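Local coordinates for cupin domain protein (Microcystis aeruginosa DIANCHI905, PDB 5ZBF) that probably acts as a cupin-superfamily isomerase in biosynthesis of the Choi moiety of aeruginosins, binding iron(II) and 4-hydroxyphenylpyruvic acid, at residues Met140-Pro143 with Ser144-Ile148; Tyr184-Ser187 with Lys188-Lys191. All blocks are in the same frame, centred on the assembly; numbering follows the deposited sequence.

Interaction 1. Residues Met140-Pro143 with Ser144-Ile148; sequences MKIP and SGYSI
Tyr146 has CG opposite the backbone N (chi1 -173°), which sets the near end of its ring alongside Ile142 and Pro143, oblique to both. Ile142 places its CG2 branch opposite its own N, so that this methyl faces the tyrosine, while CG1 carries CD1 toward Ile148. The setting is a type II beta turn, Pro143 to Tyr146, which joins strand 135-142 to strand 147-152 in the second cupin domain. The apolar contacts are few and definite. Ile142 CG2 meets ring atom CD2 of Tyr146 at 4.0 Å, and the two side chains cross at about a right angle. Pro143 and Tyr146 instead lie side by side and point the same way, with Pro143 CD 3.8 Å from Tyr146 CB. Past the turn, the CD1 methyls of Ile142 and Ile148 meet at 4.1 Å. This extends the apolar contact from the turn to the start of the next strand.

The turn is closed by one backbone hydrogen bond, from Tyr146 N to Pro143 O, 3.0 Å long with an N-H...O angle of 159°. The donor sits above the carbonyl plane, 40° out of it. Gly145 takes the third position, where phi is positive, a backbone shape that glycine readily adopts. Residues beyond the turn hold it from outside. Asn195 ND2 bonds to Ile142 O and weakly to Pro143 O, so the latter oxygen has a second partner. Asp200 OD1 accepts from Ser144 N, and the Ser144 hydroxyl is paired with Ser197 O. Ile142 is buried, while Gly145 is exposed. At the closed end of the turn, Tyr146 CB comes within 3.2 Å of Pro143 O, the same oxygen that accepts the Tyr146 N-H.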
# COMPACT_ATOMS: atom_id res chain seq x y z
N MET A 140 -11.39 -0.09 -0.04
CA MET A 140 -12.80 0.26 -0.04
C MET A 140 -13.24 0.87 -1.35
O MET A 140 -12.46 1.55 -2.02
CB MET A 140 -13.09 1.24 1.08
CG MET A 140 -12.42 2.59 0.91
SD MET A 140 -12.60 3.59 2.40
CE MET A 140 -14.36 3.84 2.44
N LYS A 141 -14.51 0.65 -1.69
CA LYS A 141 -15.09 1.25 -2.88
C LYS A 141 -15.64 2.61 -2.52
O LYS A 141 -16.42 2.74 -1.56
CB LYS A 141 -16.18 0.36 -3.47
CG LYS A 141 -15.63 -0.80 -4.26
CD LYS A 141 -16.67 -1.43 -5.18
CE LYS A 141 -16.02 -2.08 -6.39
NZ LYS A 141 -15.31 -3.34 -6.04
N ILE A 142 -15.23 3.62 -3.28
CA ILE A 142 -15.78 4.97 -3.18
C ILE A 142 -16.85 5.07 -4.27
O ILE A 142 -16.51 5.11 -5.45
CB ILE A 142 -14.71 6.06 -3.42
CG1 ILE A 142 -13.48 5.85 -2.51
CG2 ILE A 142 -15.31 7.45 -3.22
CD1 ILE A 142 -13.78 5.87 -1.02
N PRO A 143 -18.14 5.09 -3.89
CA PRO A 143 -19.17 5.09 -4.94
C PRO A 143 -19.13 6.32 -5.85
O PRO A 143 -18.67 7.38 -5.44
CB PRO A 143 -20.48 5.08 -4.14
CG PRO A 143 -20.11 4.52 -2.81
CD PRO A 143 -18.73 5.02 -2.54
N SER A 144 -19.61 6.17 -7.08
CA SER A 144 -19.77 7.30 -7.99
C SER A 144 -20.52 8.43 -7.29
O SER A 144 -21.56 8.20 -6.69
CB SER A 144 -20.56 6.90 -9.23
OG SER A 144 -20.85 8.04 -10.02
N GLY A 145 -19.97 9.64 -7.35
CA GLY A 145 -20.61 10.80 -6.74
C GLY A 145 -20.30 11.03 -5.27
O GLY A 145 -20.62 12.10 -4.73
N TYR A 146 -19.67 10.06 -4.61
CA TYR A 146 -19.45 10.15 -3.17
C TYR A 146 -18.39 11.19 -2.81
O TYR A 146 -17.36 11.29 -3.47
CB TYR A 146 -19.07 8.79 -2.60
CG TYR A 146 -18.99 8.78 -1.10
CD1 TYR A 146 -20.12 8.57 -0.34
CD2 TYR A 146 -17.78 9.01 -0.45
CE1 TYR A 146 -20.06 8.57 1.04
CE2 TYR A 146 -17.70 9.01 0.92
CZ TYR A 146 -18.85 8.80 1.67
OH TYR A 146 -18.80 8.81 3.03
N SER A 147 -18.66 11.96 -1.76
CA SER A 147 -17.71 12.93 -1.22
C SER A 147 -17.12 12.39 0.08
O SER A 147 -17.86 12.19 1.04
CB SER A 147 -18.41 14.26 -0.93
OG SER A 147 -18.51 15.06 -2.09
N ILE A 148 -15.81 12.18 0.10
CA ILE A 148 -15.10 11.75 1.31
C ILE A 148 -15.02 12.97 2.20
O ILE A 148 -14.38 13.95 1.82
CB ILE A 148 -13.67 11.23 1.00
CG1 ILE A 148 -13.72 10.07 -0.00
CG2 ILE A 148 -12.98 10.80 2.29
CD1 ILE A 148 -12.39 9.74 -0.63

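Interaction 2. Residues Tyr184-Ser187 with Lys188-Lys191; sequences YAPS and KVLK
The Pro186 ring lies between two side chains, with Val189 CG2 over one face and the Tyr184 ring on the opposite side. CG2 is 3.8 Å from Pro186 CD; Val189 was modelled in two conformers, and this contact is certain only for the one described here. Pro186 N sits 4.1 Å above the plane of the Tyr184 ring, over its centre. Pro186 to Val189 form a type II beta turn at the end of strand 183-185. Its closing bond, Val189 N to Pro186 O, is weak: nearly straight at 168°, but 3.3 Å long. Lys188 occupies the third position with a positive phi of 78°, which brings its CB within 3.0 Å of Ser187 O. Beyond the turn, Lys191 lays its aliphatic chain on Ala185, with CD 3.7 Å from Ala185 CB. Bends at chi3 and chi4 lead on to NZ. With the closing bond weak, the apolar contacts of Pro186 with Val189 and of Ala185 with Lys191 probably contribute much of the hold. The Ser187 hydroxyl is satisfied by Glu154 O, whereas Lys191 NZ makes a long, weak ion pair with Glu157.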
# COMPACT_ATOMS: atom_id res chain seq x y z
N TYR A 184 -0.07 11.47 0.05
CA TYR A 184 0.51 11.32 1.37
C TYR A 184 -0.02 12.43 2.26
O TYR A 184 0.17 13.61 1.96
CB TYR A 184 2.04 11.39 1.29
CG TYR A 184 2.70 11.52 2.64
CD1 TYR A 184 2.42 10.62 3.66
CD2 TYR A 184 3.60 12.56 2.90
CE1 TYR A 184 3.02 10.73 4.90
CE2 TYR A 184 4.21 12.67 4.14
CZ TYR A 184 3.91 11.76 5.14
OH TYR A 184 4.50 11.87 6.39
N ALA A 185 -0.69 12.05 3.34
CA ALA A 185 -1.25 13.00 4.30
C ALA A 185 -0.54 12.83 5.63
O ALA A 185 -0.80 11.86 6.34
CB ALA A 185 -2.75 12.78 4.47
N PRO A 186 0.38 13.75 5.96
CA PRO A 186 1.03 13.69 7.26
C PRO A 186 0.03 13.81 8.40
O PRO A 186 -1.12 14.21 8.18
CB PRO A 186 1.96 14.91 7.26
CG PRO A 186 2.15 15.25 5.84
CD PRO A 186 0.89 14.86 5.14
N SER A 187 0.49 13.49 9.60
CA SER A 187 -0.34 13.64 10.79
C SER A 187 -0.95 15.04 10.85
O SER A 187 -0.27 16.04 10.61
CB SER A 187 0.47 13.37 12.06
OG SER A 187 0.69 11.98 12.21
N LYS A 188 -2.25 15.08 11.12
CA LYS A 188 -3.00 16.32 11.42
C LYS A 188 -3.37 17.21 10.23
O LYS A 188 -4.02 18.23 10.43
CB LYS A 188 -2.28 17.15 12.51
CG LYS A 188 -2.22 16.47 13.86
CD LYS A 188 -1.42 17.29 14.86
CE LYS A 188 -1.89 17.08 16.29
NZ LYS A 188 -2.47 15.73 16.52
N VAL A 189 -3.00 16.83 9.01
CA VAL A 189 -3.38 17.58 7.82
C VAL A 189 -4.87 17.33 7.50
O VAL A 189 -5.37 16.24 7.75
CB VAL A 189 -2.46 17.18 6.64
CG1 VAL A 189 -2.96 17.73 5.32
CG2 VAL A 189 -1.04 17.66 6.91
N LEU A 190 -5.55 18.33 6.96
CA LEU A 190 -6.94 18.18 6.54
C LEU A 190 -6.97 17.50 5.18
O LEU A 190 -6.31 17.95 4.25
CB LEU A 190 -7.62 19.55 6.43
CG LEU A 190 -9.08 19.59 5.96
CD1 LEU A 190 -9.96 18.76 6.88
CD2 LEU A 190 -9.58 21.03 5.88
N LYS A 191 -7.73 16.42 5.07
CA LYS A 191 -7.92 15.76 3.78
C LYS A 191 -9.39 15.57 3.48
O LYS A 191 -10.20 15.37 4.37
CB LYS A 191 -7.16 14.43 3.71
CG LYS A 191 -7.47 13.46 4.82
CD LYS A 191 -6.42 12.36 4.91
CE LYS A 191 -6.06 12.09 6.36
NZ LYS A 191 -7.23 11.76 7.21

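Both interactions are type II turns that start at a proline, and both belong to the second cupin domain. Interaction 1 closes before interaction 2 opens. Their centres are about 19 Å apart; their nearest atoms come to about 5 Å without touching. Each turn delivers the chain into the same four-stranded antiparallel sheet. The first leads into strand 147-152 and the second into strand 190-194, and these strands are neighbours. The strands that enter the turns, 135-142 and 183-185, lie outside that sheet. The turns therefore join different parts of the beta framework. The iron(II) and ligand residues all lie in the first half of the chain, and neither turn contains one, consistent with plain structural packing.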